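Local coordinates for cell shape-determining protein MreC (Streptococcus pneumoniae, PDB 2QF4) that helps form and maintain cell shape, probably as part of the elongasome that synthesizes peripheral peptidoglycan, at residues A[71-85]-A[115-127]. Sequence-based numbering, arbitrary orientation.
With EDO (1,2-ethanediol), chain E.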
ATOM      1  N   ASP A  71       3.221  -3.718   8.141  1.00 10.07           N
ATOM      2  CA  ASP A  71       1.856  -3.203   8.234  1.00 10.54           C
ATOM      3  C   ASP A  71       0.794  -4.120   7.647  1.00 10.17           C
ATOM      4  O   ASP A  71      -0.395  -3.827   7.787  1.00 10.44           O
ATOM      5  CB  ASP A  71       1.808  -1.827   7.624  1.00 11.82           C
ATOM      6  CG  ASP A  71       2.715  -0.857   8.359  1.00 15.79           C
ATOM      7  OD1 ASP A  71       2.928  -1.041   9.572  1.00 21.45           O
ATOM      8  OD2 ASP A  71       3.267   0.048   7.706  1.00 23.90           O
ATOM      9  N   LYS A  72       1.179  -5.226   7.022  1.00  9.71           N
ATOM     10  CA  LYS A  72       0.205  -6.242   6.565  1.00 10.94           C
ATOM     11  C   LYS A  72      -0.860  -5.589   5.693  1.00  9.71           C
ATOM     12  O   LYS A  72      -2.051  -5.886   5.812  1.00 11.04           O
ATOM     13  CB  LYS A  72      -0.421  -6.987   7.756  1.00 11.77           C
ATOM     14  CG  LYS A  72       0.622  -7.727   8.605  1.00 14.88           C
ATOM     15  CD  LYS A  72      -0.023  -8.607   9.672  1.00 16.61           C
ATOM     16  CE  LYS A  72       1.006  -9.272  10.627  1.00 21.17           C
ATOM     17  NZ  LYS A  72       1.379  -8.305  11.732  1.00 28.17           N
ATOM     18  N   ILE A  73      -0.411  -4.763   4.750  1.00  8.18           N
ATOM     19  CA  ILE A  73      -1.303  -4.111   3.829  1.00  8.15           C
ATOM     20  C   ILE A  73      -1.811  -5.133   2.820  1.00  7.36           C
ATOM     21  O   ILE A  73      -1.031  -5.745   2.089  1.00  7.02           O
ATOM     22  CB  ILE A  73      -0.634  -2.945   3.078  1.00  7.85           C
ATOM     23  CG1 ILE A  73      -0.156  -1.862   4.053  1.00  8.52           C
ATOM     24  CG2 ILE A  73      -1.610  -2.338   2.050  1.00  8.43           C
ATOM     25  CD1 ILE A  73       0.913  -0.934   3.410  1.00 10.06           C
ATOM     26  N   SER A  74      -3.126  -5.326   2.783  1.00  6.82           N
ATOM     27  CA  SER A  74      -3.766  -6.249   1.857  1.00  7.27           C
ATOM     28  C   SER A  74      -3.715  -5.747   0.426  1.00  7.16           C
ATOM     29  O   SER A  74      -4.038  -4.592   0.171  1.00  7.98           O
ATOM     30  CB  SER A  74      -5.237  -6.394   2.306  1.00  7.40           C
ATOM     31  OG  SER A  74      -6.045  -7.016   1.317  1.00  8.52           O
ATOM     32  N   VAL A  75      -3.329  -6.621  -0.502  1.00  6.95           N
ATOM     33  CA  VAL A  75      -3.334  -6.352  -1.928  1.00  7.25           C
ATOM     34  C   VAL A  75      -3.985  -7.507  -2.647  1.00  7.35           C
ATOM     35  O   VAL A  75      -4.136  -8.598  -2.118  1.00  8.07           O
ATOM     36  CB  VAL A  75      -1.890  -6.101  -2.485  1.00  7.97           C
ATOM     37  CG1 VAL A  75      -1.335  -4.817  -1.883  1.00  9.76           C
ATOM     38  CG2 VAL A  75      -0.948  -7.282  -2.249  1.00 10.77           C
ATOM     39  N   LYS A  76      -4.356  -7.219  -3.885  1.00  8.27           N
ATOM     40  CA  LYS A  76      -4.888  -8.242  -4.757  1.00  8.67           C
ATOM     41  C   LYS A  76      -4.338  -8.040  -6.159  1.00  8.37           C
ATOM     42  O   LYS A  76      -3.997  -6.954  -6.607  1.00  9.08           O
ATOM     43  CB  LYS A  76      -6.419  -8.275  -4.737  1.00  9.65           C
ATOM     44  CG  LYS A  76      -7.071  -7.051  -5.227  1.00  9.75           C
ATOM     45  CD  LYS A  76      -8.588  -7.089  -5.043  1.00 10.89           C
ATOM     46  CE  LYS A  76      -9.208  -5.793  -5.498  0.50 10.89           C
ATOM     47  NZ  LYS A  76     -10.701  -5.817  -5.345  0.50  9.25           N
ATOM     48  N   ILE A  77      -4.198  -9.172  -6.841  1.00  8.75           N
ATOM     49  CA  ILE A  77      -3.611  -9.285  -8.177  1.00  9.48           C
ATOM     50  C   ILE A  77      -4.687  -9.866  -9.090  1.00  9.16           C
ATOM     51  O   ILE A  77      -5.276 -10.901  -8.772  1.00  9.92           O
ATOM     52  CB  ILE A  77      -2.403 -10.232  -8.157  1.00  9.43           C
ATOM     53  CG1 ILE A  77      -1.343  -9.763  -7.138  1.00 10.70           C
ATOM     54  CG2 ILE A  77      -1.804 -10.366  -9.531  1.00 11.12           C
ATOM     55  CD1 ILE A  77      -0.252 -10.795  -6.832  1.00 14.08           C
ATOM     56  N   GLN A  78      -4.920  -9.210 -10.226  1.00 10.14           N
ATOM     57  CA  GLN A  78      -5.896  -9.703 -11.184  1.00 11.41           C
ATOM     58  C   GLN A  78      -5.205 -10.453 -12.295  1.00 12.10           C
ATOM     59  O   GLN A  78      -4.367  -9.899 -12.988  1.00 12.77           O
ATOM     60  CB  GLN A  78      -6.697  -8.520 -11.751  1.00 11.82           C
ATOM     61  CG  GLN A  78      -7.987  -8.937 -12.449  1.00 14.96           C
ATOM     62  CD  GLN A  78      -8.971  -9.665 -11.540  1.00 16.42           C
ATOM     63  OE1 GLN A  78      -8.993  -9.459 -10.309  1.00 15.60           O
ATOM     64  NE2 GLN A  78      -9.823 -10.504 -12.140  1.00 19.70           N
ATOM     65  N   HIS A  79      -5.535 -11.730 -12.449  1.00 11.84           N
ATOM     66  CA  HIS A  79      -4.986 -12.567 -13.505  1.00 12.66           C
ATOM     67  C   HIS A  79      -6.163 -13.092 -14.315  1.00 14.29           C
ATOM     68  O   HIS A  79      -6.840 -14.039 -13.910  1.00 14.44           O
ATOM     69  CB  HIS A  79      -4.195 -13.722 -12.929  1.00 12.70           C
ATOM     70  CG  HIS A  79      -3.558 -14.572 -13.975  1.00 13.64           C
ATOM     71  ND1 HIS A  79      -2.405 -14.188 -14.617  1.00 13.96           N
ATOM     72  CD2 HIS A  79      -3.934 -15.751 -14.529  1.00 14.58           C
ATOM     73  CE1 HIS A  79      -2.070 -15.118 -15.490  1.00 14.27           C
ATOM     74  NE2 HIS A  79      -2.983 -16.075 -15.457  1.00 16.07           N
ATOM     75  N   GLY A  80      -6.395 -12.441 -15.447  1.00 15.89           N
ATOM     76  CA  GLY A  80      -7.594 -12.676 -16.240  1.00 16.70           C
ATOM     77  C   GLY A  80      -8.823 -12.500 -15.371  1.00 17.39           C
ATOM     78  O   GLY A  80      -9.045 -11.438 -14.797  1.00 19.59           O
ATOM     79  N   SER A  81      -9.600 -13.565 -15.266  1.00 18.58           N
ATOM     80  CA  SER A  81     -10.847 -13.542 -14.488  1.00 18.96           C
ATOM     81  C   SER A  81     -10.672 -13.985 -13.022  1.00 19.17           C
ATOM     82  O   SER A  81     -11.657 -14.046 -12.261  1.00 21.38           O
ATOM     83  CB  SER A  81     -11.921 -14.391 -15.173  1.00 20.90           C
ATOM     84  OG  SER A  81     -11.567 -15.758 -15.186  1.00 23.51           O
ATOM     85  N   THR A  82      -9.444 -14.281 -12.588  1.00 16.77           N
ATOM     86  CA  THR A  82      -9.247 -14.658 -11.184  1.00 16.29           C
ATOM     87  C   THR A  82      -8.492 -13.598 -10.414  1.00 14.79           C
ATOM     88  O   THR A  82      -7.722 -12.839 -10.950  1.00 15.36           O
ATOM     89  CB  THR A  82      -8.449 -15.957 -11.016  0.50 17.19           C
ATOM     90  OG1 THR A  82      -8.623 -16.804 -12.157  0.50 16.47           O
ATOM     91  CG2 THR A  82      -8.895 -16.678  -9.690  0.50 14.69           C
ATOM     92  N   THR A  83      -8.771 -13.553  -9.129  1.00 13.12           N
ATOM     93  CA  THR A  83      -8.140 -12.614  -8.201  1.00 12.54           C
ATOM     94  C   THR A  83      -7.361 -13.381  -7.160  1.00 11.77           C
ATOM     95  O   THR A  83      -7.877 -14.340  -6.582  1.00 13.46           O
ATOM     96  CB  THR A  83      -9.220 -11.768  -7.527  1.00 13.28           C
ATOM     97  OG1 THR A  83     -10.096 -11.233  -8.539  1.00 15.88           O
ATOM     98  CG2 THR A  83      -8.622 -10.633  -6.752  1.00 14.23           C
ATOM     99  N   ILE A  84      -6.133 -12.946  -6.909  1.00  9.92           N
ATOM    100  CA  ILE A  84      -5.253 -13.511  -5.889  1.00  9.61           C
ATOM    101  C   ILE A  84      -4.986 -12.453  -4.844  1.00  8.92           C
ATOM    102  O   ILE A  84      -4.554 -11.356  -5.183  1.00  9.66           O
ATOM    103  CB  ILE A  84      -3.903 -13.982  -6.506  1.00  9.92           C
ATOM    104  CG1 ILE A  84      -4.087 -14.964  -7.704  1.00 11.61           C
ATOM    105  CG2 ILE A  84      -3.025 -14.598  -5.400  1.00 10.75           C
ATOM    106  CD1 ILE A  84      -4.069 -14.340  -9.056  1.00 12.27           C
ATOM    107  N   TYR A  85      -5.248 -12.777  -3.588  1.00  8.04           N
ATOM    108  CA  TYR A  85      -4.983 -11.858  -2.479  1.00  7.79           C
ATOM    109  C   TYR A  85      -3.657 -12.185  -1.826  1.00  8.03           C
ATOM    110  O   TYR A  85      -3.271 -13.350  -1.738  1.00  8.84           O
ATOM    111  CB  TYR A  85      -6.119 -11.955  -1.445  1.00  8.14           C
ATOM    112  CG  TYR A  85      -7.396 -11.263  -1.885  1.00  8.83           C
ATOM    113  CD1 TYR A  85      -8.252 -11.868  -2.798  1.00  9.64           C
ATOM    114  CD2 TYR A  85      -7.722 -10.010  -1.413  1.00  9.15           C
ATOM    115  CE1 TYR A  85      -9.409 -11.222  -3.234  1.00  9.00           C
ATOM    116  CE2 TYR A  85      -8.891  -9.362  -1.833  1.00 10.15           C
ATOM    117  CZ  TYR A  85      -9.715  -9.968  -2.760  1.00  9.21           C
ATOM    118  OH  TYR A  85     -10.868  -9.338  -3.176  1.00 11.16           O
ATOM    119  N   VAL A 115      -2.079  -4.889  -9.871  1.00  8.70           N
ATOM    120  CA  VAL A 115      -2.108  -5.019  -8.435  1.00  8.15           C
ATOM    121  C   VAL A 115      -2.769  -3.801  -7.839  1.00  8.30           C
ATOM    122  O   VAL A 115      -2.417  -2.672  -8.202  1.00  8.83           O
ATOM    123  CB  VAL A 115      -0.675  -5.180  -7.850  1.00  8.66           C
ATOM    124  CG1 VAL A 115      -0.712  -5.475  -6.364  1.00  8.90           C
ATOM    125  CG2 VAL A 115       0.077  -6.241  -8.604  1.00  9.84           C
ATOM    126  N   THR A 116      -3.758  -4.038  -6.990  1.00  8.44           N
ATOM    127  CA  THR A 116      -4.511  -2.982  -6.319  1.00  8.27           C
ATOM    128  C   THR A 116      -4.633  -3.362  -4.840  1.00  7.87           C
ATOM    129  O   THR A 116      -4.311  -4.472  -4.432  1.00  8.38           O
ATOM    130  CB  THR A 116      -5.915  -2.802  -6.958  1.00  9.18           C
ATOM    131  OG1 THR A 116      -6.602  -4.060  -6.910  1.00 10.33           O
ATOM    132  CG2 THR A 116      -5.788  -2.319  -8.366  1.00 11.20           C
ATOM    133  N   THR A 117      -5.105  -2.430  -4.008  1.00  7.74           N
ATOM    134  CA  THR A 117      -5.308  -2.782  -2.615  1.00  7.94           C
ATOM    135  C   THR A 117      -6.485  -3.751  -2.512  1.00  7.95           C
ATOM    136  O   THR A 117      -7.430  -3.721  -3.297  1.00  8.63           O
ATOM    137  CB  THR A 117      -5.476  -1.577  -1.724  1.00  7.33           C
ATOM    138  OG1 THR A 117      -6.572  -0.758  -2.197  1.00  8.22           O
ATOM    139  CG2 THR A 117      -4.174  -0.753  -1.677  1.00  9.36           C
ATOM    140  N   GLY A 118      -6.401  -4.656  -1.550  1.00  8.06           N
ATOM    141  CA  GLY A 118      -7.377  -5.708  -1.374  1.00  8.78           C
ATOM    142  C   GLY A 118      -8.513  -5.432  -0.437  1.00  9.54           C
ATOM    143  O   GLY A 118      -9.570  -6.059  -0.525  1.00  9.95           O
ATOM    144  N   GLY A 119      -8.317  -4.512   0.497  1.00  8.91           N
ATOM    145  CA  GLY A 119      -9.350  -4.154   1.483  1.00  9.76           C
ATOM    146  C   GLY A 119      -9.514  -5.090   2.667  1.00  9.65           C
ATOM    147  O   GLY A 119     -10.391  -4.849   3.480  1.00 11.09           O
ATOM    148  N   LEU A 120      -8.658  -6.087   2.831  1.00  9.75           N
ATOM    149  CA  LEU A 120      -8.700  -6.956   3.991  1.00 10.88           C
ATOM    150  C   LEU A 120      -7.787  -6.397   5.067  1.00 10.53           C
ATOM    151  O   LEU A 120      -6.987  -5.487   4.846  1.00  9.83           O
ATOM    152  CB  LEU A 120      -8.274  -8.371   3.594  1.00 11.23           C
ATOM    153  CG  LEU A 120      -9.067  -9.042   2.485  1.00 12.89           C
ATOM    154  CD1 LEU A 120      -8.483 -10.436   2.219  1.00 14.25           C
ATOM    155  CD2 LEU A 120     -10.553  -9.114   2.863  1.00 16.87           C
ATOM    156  N   GLY A 121      -7.910  -6.923   6.270  1.00 11.37           N
ATOM    157  CA  GLY A 121      -7.053  -6.515   7.376  1.00 11.32           C
ATOM    158  C   GLY A 121      -7.343  -5.097   7.822  1.00 11.09           C
ATOM    159  O   GLY A 121      -8.453  -4.595   7.697  1.00 11.11           O
ATOM    160  N   ASN A 122      -6.343  -4.471   8.411  1.00 10.46           N
ATOM    161  CA  ASN A 122      -6.521  -3.163   9.015  1.00 10.70           C
ATOM    162  C   ASN A 122      -6.704  -2.048   8.011  1.00  9.78           C
ATOM    163  O   ASN A 122      -7.506  -1.137   8.231  1.00 10.26           O
ATOM    164  CB  ASN A 122      -5.334  -2.835   9.928  1.00 11.75           C
ATOM    165  CG  ASN A 122      -5.446  -1.426  10.580  0.50 12.30           C
ATOM    166  OD1 ASN A 122      -6.265  -1.205  11.461  0.50 16.80           O
ATOM    167  ND2 ASN A 122      -4.674  -0.454  10.072  0.50 13.39           N
ATOM    168  N   PHE A 123      -6.000  -2.110   6.893  1.00  8.98           N
ATOM    169  CA  PHE A 123      -6.010  -1.030   5.888  1.00  8.04           C
ATOM    170  C   PHE A 123      -7.059  -1.403   4.870  1.00  8.36           C
ATOM    171  O   PHE A 123      -6.778  -1.763   3.753  1.00  9.57           O
ATOM    172  CB  PHE A 123      -4.612  -0.851   5.337  1.00  8.88           C
ATOM    173  CG  PHE A 123      -3.648  -0.334   6.371  1.00  8.41           C
ATOM    174  CD1 PHE A 123      -3.669   0.995   6.736  1.00  9.26           C
ATOM    175  CD2 PHE A 123      -2.761  -1.165   7.004  1.00  9.46           C
ATOM    176  CE1 PHE A 123      -2.849   1.481   7.719  1.00  9.54           C
ATOM    177  CE2 PHE A 123      -1.919  -0.675   7.994  1.00 10.46           C
ATOM    178  CZ  PHE A 123      -1.974   0.652   8.350  1.00 10.36           C
ATOM    179  N   ASN A 124      -8.306  -1.272   5.301  1.00  8.32           N
ATOM    180  CA  ASN A 124      -9.446  -1.932   4.679  1.00  8.95           C
ATOM    181  C   ASN A 124     -10.116  -1.134   3.588  1.00  9.20           C
ATOM    182  O   ASN A 124     -11.307  -1.010   3.541  1.00 10.74           O
ATOM    183  CB  ASN A 124     -10.455  -2.416   5.749  1.00  9.45           C
ATOM    184  CG  ASN A 124     -11.111  -1.312   6.542  1.00  9.59           C
ATOM    185  OD1 ASN A 124     -10.610  -0.213   6.616  1.00 10.57           O
ATOM    186  ND2 ASN A 124     -12.281  -1.600   7.109  1.00 12.15           N
ATOM    187  N   VAL A 125      -9.321  -0.600   2.655  1.00  9.29           N
ATOM    188  CA  VAL A 125      -9.827   0.094   1.484  1.00  9.74           C
ATOM    189  C   VAL A 125      -9.263  -0.585   0.249  1.00  9.07           C
ATOM    190  O   VAL A 125      -8.066  -0.576   0.020  1.00  9.72           O
ATOM    191  CB  VAL A 125      -9.519   1.623   1.462  1.00 10.95           C
ATOM    192  CG1 VAL A 125      -8.135   1.930   1.956  0.50 11.05           C
ATOM    193  CG2 VAL A 125      -9.793   2.243   0.113  0.50 11.58           C
ATOM    194  N   ALA A 126     -10.156  -1.125  -0.554  1.00  9.43           N
ATOM    195  CA  ALA A 126      -9.816  -1.862  -1.748  1.00  9.72           C
ATOM    196  C   ALA A 126      -9.711  -0.975  -2.991  1.00  9.70           C
ATOM    197  O   ALA A 126     -10.207   0.151  -3.012  1.00 10.40           O
ATOM    198  CB  ALA A 126     -10.873  -2.974  -1.975  1.00 10.93           C
ATOM    199  N   ASP A 127      -9.033  -1.497  -4.015  1.00  9.62           N
ATOM    200  CA  ASP A 127      -9.071  -1.000  -5.386  1.00  9.99           C
ATOM    201  C   ASP A 127      -8.186   0.204  -5.671  1.00 10.47           C
ATOM    202  O   ASP A 127      -8.203   0.731  -6.768  1.00 12.10           O
ATOM    203  CB  ASP A 127     -10.529  -0.751  -5.859  1.00 11.34           C
ATOM    204  CG  ASP A 127     -11.393  -1.987  -5.737  1.00 13.98           C
ATOM    205  OD1 ASP A 127     -10.948  -3.095  -6.008  1.00 15.78           O
ATOM    206  OD2 ASP A 127     -12.573  -1.851  -5.340  1.00 21.11           O
TER
HETATM  207  C1  EDO E 603     -10.289   3.933  -5.673  1.00 36.66           C
HETATM  208  O1  EDO E 603      -9.018   3.771  -6.306  1.00 37.87           O
HETATM  209  C2  EDO E 603     -10.369   3.019  -4.459  1.00 35.28           C
HETATM  210  O2  EDO E 603     -10.677   3.813  -3.310  1.00 36.48           O
HETATM  211  O   HOH W   1      -3.652  -5.588   8.440  1.00 22.19           O
HETATM  212  O   HOH W   2      -4.581  -4.323   5.271  1.00  8.66           O
HETATM  213  O   HOH W   3      -5.986  -2.998   1.404  1.00  9.06           O
HETATM  214  O   HOH W   4      -5.995  -5.789  -9.047  1.00 13.54           O
HETATM  215  O   HOH W   5     -11.180  -6.728  -2.597  1.00 13.89           O
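Val115 packs alongside Ile77, its CG2 4.1 Å from Ile77 CG1, where strands 74-79 and 115-118 pair antiparallel and close one of the two six-stranded β-barrels of this extracellular domain of MreC, whose fold resembles α-lytic protease. With chi1 at -174° carrying it opposite the backbone N, Val115 CG1 also reaches Val75 CB; Val130 and Val133 of strand 126-137 touch the valine too. Thr116 forms the hydrogen-bonded pair with Lys76: Lys76 N donates to Thr116 O at 2.8 Å, and Thr116 N returns a bond to Lys76 O. The CB of Thr117 points away overall yet still touches Ser74 O; its OG1 donates to Val125 O. Gly118 N then binds Ser74 O from above the carbonyl plane (2.9 Å), while Gly118 O lies at the edge of the Tyr85 ring. Leu120 N donates to Ser74 OG at 3.2 Å, and Leu120 CD1 touches Tyr85 CD2. Water bridges the backbones here, one molecule joining Ser74 N, Leu120 O and Phe123 N. The Phe123 ring meets Asp71 O at its edge, 3.5 Å from CE2, and rests against Ile73 CG1; Leu40 and Ser50 of the other barrel also touch it, placing this end at the barrel junction. The Lys76 chain, extended beyond CG, its CB covering one face of the Tyr85 ring, passes Thr116 OG1 to a salt bridge, NZ 2.8 Å from Asp127 OD1 on the syn side, 21° out of the carboxylate plane.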